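Local coordinates for protein CurF (Lyngbya majuscula, PDB 2Q35) that probably decarboxylates an acyl intermediate in polyketide chain beta-branching, as the crotonase-fold ECH2 domain of CurF, at residues G84-C89 with L106-Y111; I91-A96 with A202-L207; T138-R143 with A209-K214. The protein carries 1 engineered substitution. All coordinates share one frame; numbering follows the deposited sequence.

Interaction 1 of 3, residues G84-C89 with L106-Y111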
loop_
_atom_site.group_PDB
_atom_site.type_symbol
_atom_site.label_atom_id
_atom_site.label_comp_id
_atom_site.label_asym_id
_atom_site.label_seq_id
_atom_site.Cartn_x
_atom_site.Cartn_y
_atom_site.Cartn_z
ATOM N N GLY A 84 15.657 3.480 -18.494
ATOM C CA GLY A 84 16.929 2.751 -18.362
ATOM C C GLY A 84 18.035 3.623 -17.829
ATOM O O GLY A 84 18.870 3.160 -17.045
ATOM N N LEU A 85 18.025 4.895 -18.225
ATOM C CA LEU A 85 18.982 5.883 -17.749
ATOM C C LEU A 85 18.982 5.985 -16.224
ATOM O O LEU A 85 20.035 5.989 -15.578
ATOM C CB LEU A 85 18.606 7.249 -18.322
ATOM C CG LEU A 85 19.621 8.374 -18.450
ATOM C CD1 LEU A 85 21.029 7.821 -18.599
ATOM C CD2 LEU A 85 19.216 9.186 -19.686
ATOM N N ILE A 86 17.791 6.100 -15.653
ATOM C CA ILE A 86 17.650 6.263 -14.205
ATOM C C ILE A 86 17.839 4.936 -13.473
ATOM O O ILE A 86 18.550 4.863 -12.459
ATOM C CB ILE A 86 16.251 6.816 -13.837
ATOM C CG1 ILE A 86 16.003 8.186 -14.491
ATOM C CG2 ILE A 86 16.057 6.880 -12.313
ATOM C CD1 ILE A 86 16.976 9.307 -14.041
ATOM N N LEU A 87 17.206 3.881 -13.992
ATOM C CA LEU A 87 17.200 2.584 -13.312
ATOM C C LEU A 87 18.560 1.885 -13.324
ATOM O O LEU A 87 18.842 1.040 -12.463
ATOM C CB LEU A 87 16.137 1.664 -13.914
ATOM C CG LEU A 87 14.703 2.144 -13.723
ATOM C CD1 LEU A 87 13.770 1.202 -14.501
ATOM C CD2 LEU A 87 14.303 2.270 -12.236
ATOM N N ASP A 88 19.403 2.249 -14.282
ATOM C CA ASP A 88 20.765 1.707 -14.341
ATOM C C ASP A 88 21.708 2.286 -13.278
ATOM O O ASP A 88 22.737 1.677 -12.985
ATOM C CB ASP A 88 21.365 1.865 -15.733
ATOM C CG ASP A 88 20.891 0.776 -16.707
ATOM O OD1 ASP A 88 20.144 -0.152 -16.294
ATOM O OD2 ASP A 88 21.286 0.848 -17.888
ATOM N N CYS A 89 21.369 3.435 -12.705
ATOM C CA CYS A 89 22.245 4.059 -11.705
ATOM C C CYS A 89 22.248 3.180 -10.448
ATOM O O CYS A 89 21.183 2.833 -9.927
ATOM C CB CYS A 89 21.688 5.440 -11.369
ATOM S SG CYS A 89 22.697 6.290 -10.095
ATOM N N LEU A 106 6.875 13.386 -14.725
ATOM C CA LEU A 106 6.495 12.902 -13.395
ATOM C C LEU A 106 7.099 11.505 -13.218
ATOM O O LEU A 106 7.632 11.193 -12.161
ATOM C CB LEU A 106 4.967 12.868 -13.208
ATOM C CG LEU A 106 4.453 12.228 -11.924
ATOM C CD1 LEU A 106 4.995 12.980 -10.703
ATOM C CD2 LEU A 106 2.896 12.147 -11.893
ATOM N N LEU A 107 7.003 10.666 -14.248
ATOM C CA LEU A 107 7.592 9.318 -14.136
ATOM C C LEU A 107 9.084 9.350 -13.907
ATOM O O LEU A 107 9.601 8.565 -13.118
ATOM C CB LEU A 107 7.249 8.449 -15.351
ATOM C CG LEU A 107 5.885 7.741 -15.240
ATOM C CD1 LEU A 107 5.953 6.661 -14.142
ATOM C CD2 LEU A 107 4.708 8.691 -14.990
ATOM N N LEU A 108 9.779 10.285 -14.567
ATOM C CA LEU A 108 11.214 10.453 -14.386
ATOM C C LEU A 108 11.559 10.591 -12.919
ATOM O O LEU A 108 12.485 9.952 -12.411
ATOM C CB LEU A 108 11.689 11.703 -15.115
ATOM C CG LEU A 108 13.218 11.891 -15.090
ATOM C CD1 LEU A 108 13.905 10.854 -15.990
ATOM C CD2 LEU A 108 13.611 13.288 -15.534
ATOM N N GLY A 109 10.817 11.454 -12.208
ATOM C CA GLY A 109 11.071 11.546 -10.784
ATOM C C GLY A 109 10.687 10.298 -10.020
ATOM O O GLY A 109 11.380 9.903 -9.073
ATOM N N LEU A 110 9.566 9.682 -10.382
ATOM C CA LEU A 110 9.067 8.543 -9.623
ATOM C C LEU A 110 9.908 7.274 -9.816
ATOM O O LEU A 110 9.742 6.313 -9.047
ATOM C CB LEU A 110 7.585 8.259 -9.938
ATOM C CG LEU A 110 6.596 9.312 -9.448
ATOM C CD1 LEU A 110 5.198 8.939 -9.940
ATOM C CD2 LEU A 110 6.602 9.387 -7.941
ATOM N N TYR A 111 10.808 7.302 -10.799
ATOM C CA TYR A 111 11.737 6.160 -11.027
ATOM C C TYR A 111 12.802 6.206 -9.926
ATOM O O TYR A 111 13.473 5.206 -9.658
ATOM C CB TYR A 111 12.442 6.226 -12.389
ATOM C CG TYR A 111 11.568 5.991 -13.611
ATOM C CD1 TYR A 111 10.515 5.069 -13.597
ATOM C CD2 TYR A 111 11.828 6.694 -14.795
ATOM C CE1 TYR A 111 9.710 4.870 -14.764
ATOM C CE2 TYR A 111 11.061 6.503 -15.941
ATOM C CZ TYR A 111 10.009 5.593 -15.922
ATOM O OH TYR A 111 9.245 5.429 -17.066
#
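Apolar contact between two short helices joins Ile86 and Leu87 to Leu108 and Tyr111 near the centre of this crotonase-fold domain, where helix 83-87 leads toward strand 93-97 and helix 104-110 follows it. The contact illustrates how one branched residue can occupy the angle between two others. Ile86 carries it with both arms. With CG1 lying beside the backbone N (chi1 -60°), one arm is sent to Leu108, whose CD1 sits 3.7 Å from Ile86 CG1, the two side chains crossing at about a right angle. The other arm, Ile86 CG2, meets the CB of Tyr111 at 3.7 Å, so the tyrosine takes part mainly through the root of its side chain. The ring extends past Ile86, and its hydroxyl is hydrogen-bonded to Gly136 O. One ring face lies against the backbone of helix 104-110, with Leu107 O 3.2 Å above the ring plane and offset toward the rim. Phe39 of helix 29-44 and Ile93 of strand 93-97 also touch Ile86 within the buried core. An alanine in place of Ile86 would lack both arms and is likely to leave Leu108 CD1 without its apolar mate across this contact and Tyr111 CB with only the more distant Leu87 methyl. At the exposed margin Leu87 closes the contact with a single methyl, its CD2 4.0 Å from the backbone O of Tyr111.

Interaction 2 of 3, residues I91-A96 with A202-L207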
loop_
_atom_site.group_PDB
_atom_site.type_symbol
_atom_site.label_atom_id
_atom_site.label_comp_id
_atom_site.label_asym_id
_atom_site.label_seq_id
_atom_site.Cartn_x
_atom_site.Cartn_y
_atom_site.Cartn_z
ATOM N N ILE A 91 23.593 3.715 -7.385
ATOM C CA ILE A 91 23.495 4.399 -6.084
ATOM C C ILE A 91 22.136 5.067 -5.920
ATOM O O ILE A 91 21.467 5.375 -6.896
ATOM C CB ILE A 91 24.659 5.402 -5.848
ATOM C CG1 ILE A 91 24.759 6.420 -6.992
ATOM C CG2 ILE A 91 25.993 4.627 -5.646
ATOM C CD1 ILE A 91 25.634 7.628 -6.647
ATOM N N PRO A 92 21.700 5.267 -4.660
ATOM C CA PRO A 92 20.372 5.877 -4.455
ATOM C C PRO A 92 20.219 7.266 -5.080
ATOM O O PRO A 92 21.167 8.077 -5.085
ATOM C CB PRO A 92 20.264 6.022 -2.926
ATOM C CG PRO A 92 21.427 5.368 -2.338
ATOM C CD PRO A 92 22.368 4.881 -3.406
ATOM N N ILE A 93 19.026 7.502 -5.612
ATOM C CA ILE A 93 18.666 8.776 -6.227
ATOM C C ILE A 93 17.480 9.383 -5.476
ATOM O O ILE A 93 16.491 8.685 -5.200
ATOM C CB ILE A 93 18.281 8.588 -7.721
ATOM C CG1 ILE A 93 19.415 7.963 -8.523
ATOM C CG2 ILE A 93 17.832 9.933 -8.385
ATOM C CD1 ILE A 93 18.926 7.540 -9.940
ATOM N N ILE A 94 17.582 10.676 -5.144
ATOM C CA ILE A 94 16.460 11.452 -4.593
ATOM C C ILE A 94 16.004 12.462 -5.648
ATOM O O ILE A 94 16.800 13.275 -6.110
ATOM C CB ILE A 94 16.898 12.233 -3.342
ATOM C CG1 ILE A 94 17.491 11.282 -2.281
ATOM C CG2 ILE A 94 15.737 13.076 -2.759
ATOM C CD1 ILE A 94 18.193 11.961 -1.093
ATOM N N ALA A 95 14.733 12.408 -6.045
ATOM C CA ALA A 95 14.223 13.333 -7.059
ATOM C C ALA A 95 13.649 14.510 -6.294
ATOM O O ALA A 95 12.615 14.366 -5.643
ATOM C CB ALA A 95 13.133 12.702 -7.871
ATOM N N ALA A 96 14.319 15.634 -6.405
ATOM C CA ALA A 96 13.856 16.866 -5.721
ATOM C C ALA A 96 13.017 17.647 -6.726
ATOM O O ALA A 96 13.530 18.431 -7.531
ATOM C CB ALA A 96 15.049 17.698 -5.217
ATOM N N ALA A 202 24.442 -2.489 -2.477
ATOM C CA ALA A 202 23.872 -3.822 -2.216
ATOM C C ALA A 202 22.404 -3.724 -1.794
ATOM O O ALA A 202 21.533 -4.463 -2.282
ATOM C CB ALA A 202 24.681 -4.539 -1.182
ATOM N N LEU A 203 22.116 -2.764 -0.913
ATOM C CA LEU A 203 20.758 -2.589 -0.448
ATOM C C LEU A 203 19.851 -2.165 -1.589
ATOM O O LEU A 203 18.754 -2.693 -1.728
ATOM C CB LEU A 203 20.720 -1.522 0.678
ATOM C CG LEU A 203 19.327 -1.282 1.262
ATOM C CD1 LEU A 203 18.764 -2.541 1.898
ATOM C CD2 LEU A 203 19.398 -0.110 2.314
ATOM N N LYS A 204 20.290 -1.183 -2.380
ATOM C CA LYS A 204 19.453 -0.666 -3.468
ATOM C C LYS A 204 19.136 -1.774 -4.460
ATOM O O LYS A 204 17.981 -1.892 -4.929
ATOM C CB LYS A 204 20.135 0.516 -4.185
ATOM C CG LYS A 204 19.314 0.984 -5.365
ATOM C CD LYS A 204 19.865 2.210 -6.025
ATOM C CE LYS A 204 19.181 2.429 -7.365
ATOM N NZ LYS A 204 19.166 3.869 -7.731
ATOM N N GLN A 205 20.129 -2.616 -4.743
ATOM C CA GLN A 205 19.907 -3.731 -5.687
ATOM C C GLN A 205 18.822 -4.682 -5.142
ATOM O O GLN A 205 17.897 -5.103 -5.859
ATOM C CB GLN A 205 21.201 -4.488 -5.940
ATOM C CG GLN A 205 20.984 -5.665 -6.884
ATOM C CD GLN A 205 22.252 -6.275 -7.378
ATOM O OE1 GLN A 205 22.553 -6.201 -8.562
ATOM N NE2 GLN A 205 23.011 -6.887 -6.482
ATOM N N HIS A 206 18.940 -5.001 -3.858
ATOM C CA HIS A 206 17.972 -5.856 -3.186
ATOM C C HIS A 206 16.561 -5.250 -3.191
ATOM O O HIS A 206 15.603 -5.911 -3.611
ATOM C CB HIS A 206 18.462 -6.123 -1.765
ATOM C CG HIS A 206 17.479 -6.875 -0.919
ATOM N ND1 HIS A 206 17.224 -8.215 -1.093
ATOM C CD2 HIS A 206 16.689 -6.467 0.102
ATOM C CE1 HIS A 206 16.305 -8.603 -0.220
ATOM N NE2 HIS A 206 15.976 -7.564 0.527
ATOM N N LEU A 207 16.439 -3.986 -2.771
ATOM C CA LEU A 207 15.138 -3.326 -2.687
ATOM C C LEU A 207 14.461 -3.127 -4.050
ATOM O O LEU A 207 13.227 -3.094 -4.135
ATOM C CB LEU A 207 15.261 -1.966 -1.986
ATOM C CG LEU A 207 15.658 -2.040 -0.514
ATOM C CD1 LEU A 207 15.934 -0.653 0.054
ATOM C CD2 LEU A 207 14.561 -2.710 0.296
#
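The chain running into strand 93-97 comes nearest to helix 197-230 at Pro92 and Lys204, whose CA atoms are 6.7 Å apart. From the helix one side chain spans this gap: Lys204, its CG anti to the backbone N (chi1 176°) and the rest of the chain extended, reaches across the peptide between Ile91 and Pro92. The methylene CD passes 3.8 Å from Pro92 N, and the terminal NZ donates a hydrogen bond of 2.9 Å to Ile91 O. This donor stands above the carbonyl plane, 55° out of it, rather than on a lone pair. Ile93 adds an apolar flank, with CG1 4.2 Å from Lys204 NZ. The ammonium also forms a salt bridge with Asp113 OD2, an oxygen that accepts the backbone N-H of Ile93 as well, and it makes a weak hydrogen bond to Cys89 O. Tyr156 of the second subunit packs on both Pro92 and Lys204, placing the contact beside a trimer interface. A buried lysine is thus paid for by a carboxylate and main-chain carbonyls together, an environment that would probably keep it charged while tying the helix to the loop that leads into the strand.

Interaction 3 of 3, residues T138-R143 with A209-K214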
loop_
_atom_site.group_PDB
_atom_site.type_symbol
_atom_site.label_atom_id
_atom_site.label_comp_id
_atom_site.label_asym_id
_atom_site.label_seq_id
_atom_site.Cartn_x
_atom_site.Cartn_y
_atom_site.Cartn_z
ATOM N N THR A 138 3.852 3.391 -16.386
ATOM C CA THR A 138 3.150 4.356 -15.518
ATOM C C THR A 138 2.335 3.667 -14.432
ATOM O O THR A 138 2.392 4.061 -13.251
ATOM C CB THR A 138 2.237 5.292 -16.352
ATOM O OG1 THR A 138 3.058 6.163 -17.128
ATOM C CG2 THR A 138 1.352 6.156 -15.456
ATOM N N SER A 139 1.534 2.680 -14.818
ATOM C CA SER A 139 0.665 2.043 -13.841
ATOM C C SER A 139 1.485 1.263 -12.805
ATOM O O SER A 139 1.206 1.321 -11.608
ATOM C CB SER A 139 -0.401 1.183 -14.522
ATOM O OG SER A 139 0.098 -0.047 -15.010
ATOM N N LEU A 140 2.521 0.557 -13.262
ATOM C CA LEU A 140 3.375 -0.171 -12.337
ATOM C C LEU A 140 3.959 0.776 -11.293
ATOM O O LEU A 140 3.824 0.558 -10.084
ATOM C CB LEU A 140 4.516 -0.879 -13.087
ATOM C CG LEU A 140 5.528 -1.651 -12.221
ATOM C CD1 LEU A 140 4.898 -2.891 -11.611
ATOM C CD2 LEU A 140 6.761 -2.047 -13.026
ATOM N N ILE A 141 4.607 1.823 -11.776
ATOM C CA ILE A 141 5.347 2.729 -10.895
ATOM C C ILE A 141 4.395 3.561 -10.026
ATOM O O ILE A 141 4.613 3.675 -8.814
ATOM C CB ILE A 141 6.333 3.591 -11.704
ATOM C CG1 ILE A 141 7.464 2.725 -12.275
ATOM C CG2 ILE A 141 6.952 4.685 -10.834
ATOM C CD1 ILE A 141 8.463 2.120 -11.207
ATOM N N LEU A 142 3.326 4.107 -10.606
ATOM C CA LEU A 142 2.417 4.906 -9.763
ATOM C C LEU A 142 1.722 4.102 -8.676
ATOM O O LEU A 142 1.579 4.582 -7.547
ATOM C CB LEU A 142 1.381 5.631 -10.617
ATOM C CG LEU A 142 1.788 7.085 -10.843
ATOM C CD1 LEU A 142 2.898 7.215 -11.898
ATOM C CD2 LEU A 142 0.548 7.909 -11.194
ATOM N N ARG A 143 1.283 2.891 -8.994
ATOM C CA ARG A 143 0.618 2.063 -7.993
ATOM C C ARG A 143 1.584 1.693 -6.881
ATOM O O ARG A 143 1.216 1.719 -5.707
ATOM C CB ARG A 143 -0.036 0.821 -8.616
ATOM C CG ARG A 143 -1.158 1.219 -9.549
ATOM C CD ARG A 143 -2.204 0.157 -9.754
ATOM N NE ARG A 143 -1.842 -0.793 -10.798
ATOM C CZ ARG A 143 -2.715 -1.623 -11.367
ATOM N NH1 ARG A 143 -3.988 -1.599 -10.997
ATOM N NH2 ARG A 143 -2.320 -2.477 -12.302
ATOM N N ALA A 209 14.709 -5.029 -6.695
ATOM C CA ALA A 209 14.656 -6.293 -7.437
ATOM C C ALA A 209 13.273 -6.615 -7.969
ATOM O O ALA A 209 13.123 -6.982 -9.147
ATOM C CB ALA A 209 15.178 -7.443 -6.568
ATOM N N ASP A 210 12.260 -6.496 -7.111
ATOM C CA ASP A 210 10.905 -6.911 -7.501
ATOM C C ASP A 210 10.343 -6.033 -8.622
ATOM O O ASP A 210 9.781 -6.538 -9.599
ATOM C CB ASP A 210 9.963 -6.931 -6.295
ATOM C CG ASP A 210 10.245 -8.093 -5.334
ATOM O OD1 ASP A 210 10.924 -9.084 -5.716
ATOM O OD2 ASP A 210 9.765 -8.015 -4.183
ATOM N N ILE A 211 10.515 -4.720 -8.503
ATOM C CA ILE A 211 10.048 -3.819 -9.567
ATOM C C ILE A 211 10.857 -4.018 -10.850
ATOM O O ILE A 211 10.291 -4.070 -11.944
ATOM C CB ILE A 211 10.030 -2.326 -9.109
ATOM C CG1 ILE A 211 8.955 -2.110 -8.030
ATOM C CG2 ILE A 211 9.763 -1.398 -10.292
ATOM C CD1 ILE A 211 7.512 -2.170 -8.549
ATOM N N LYS A 212 12.172 -4.167 -10.718
ATOM C CA LYS A 212 13.033 -4.392 -11.881
ATOM C C LYS A 212 12.628 -5.661 -12.648
ATOM O O LYS A 212 12.639 -5.670 -13.877
ATOM C CB LYS A 212 14.518 -4.438 -11.476
ATOM C CG LYS A 212 15.449 -4.775 -12.633
ATOM C CD LYS A 212 16.880 -4.998 -12.185
ATOM C CE LYS A 212 17.820 -5.107 -13.384
ATOM N NZ LYS A 212 19.053 -5.867 -13.033
ATOM N N ALA A 213 12.226 -6.707 -11.929
ATOM C CA ALA A 213 11.761 -7.949 -12.562
ATOM C C ALA A 213 10.511 -7.729 -13.427
ATOM O O ALA A 213 10.340 -8.354 -14.492
ATOM C CB ALA A 213 11.495 -9.023 -11.489
ATOM N N LYS A 214 9.650 -6.821 -12.973
ATOM C CA LYS A 214 8.362 -6.565 -13.612
ATOM C C LYS A 214 8.409 -5.478 -14.695
ATOM O O LYS A 214 7.471 -5.335 -15.507
ATOM C CB LYS A 214 7.353 -6.166 -12.538
ATOM C CG LYS A 214 6.869 -7.348 -11.722
ATOM C CD LYS A 214 5.635 -6.992 -10.932
ATOM C CE LYS A 214 5.984 -6.723 -9.487
ATOM N NZ LYS A 214 4.798 -6.919 -8.614
#
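Leu140 and Ile211 bring together two nearly antiparallel helices of the crotonase fold, segments 138-143 and 209-214, whose axes approach to 11.2 Å at an angle of 166°. At that separation it falls to side-chain conformation to bridge the gap. Leu140, its CG anti to the backbone N (chi1 178°), extends both methyls to the opposite helix and runs alongside Ile211 in the reverse direction. Its CD1 meets Ile211 CD1 at 4.1 Å, and its CD2 lies equally far from Ile211 CG2. That same CG2 methyl is shared, for the neighbouring Ile141 reaches it at 3.9 Å through CD1. Ile141 crosses Ile211 at a slant, and the turn about its CB-CG1 bond (chi2 -68°) brings its CD1 to that methyl. The kink in helix 197-230, where the N atoms of Asp210 and Ile211 lack a bond to the preceding turn, falls within the contact. Phe215 and Ala218, farther along this helix, continue the apolar surface met by Leu140. Glu222 accepts hydrogen bonds from the backbone N atoms of Thr138 and Ser139, fastening the beginning of helix 138-146 to the long helix. Lys214 takes part at the exposed edge by its aliphatic root rather than its ammonium, its CB resting 4.2 Å from Leu140 CD2.

In the fold
Interactions 1 and 2 have centres about 11 Å apart and meet where Gly109 O lies 3.5 Å from Ala95 CB and where Ile86 O packs 3.7 Å from Ile93 CD1. Interaction 1 also adjoins interaction 3: Leu110 CD1 is 3.5 Å from Leu142 CD1, so helix 104-110 rests on helix 138-146. Interactions 2 and 3 do not touch, but successive parts of helix 197-230 serve both. Across the trimer, Arg143 and Ser139 of one subunit bind Leu207 O and His206 of another. In crotonases the helix corresponding to 104-110 typically begins beside the oxyanion hole, so interaction 1 probably lies close to the active-site scaffold.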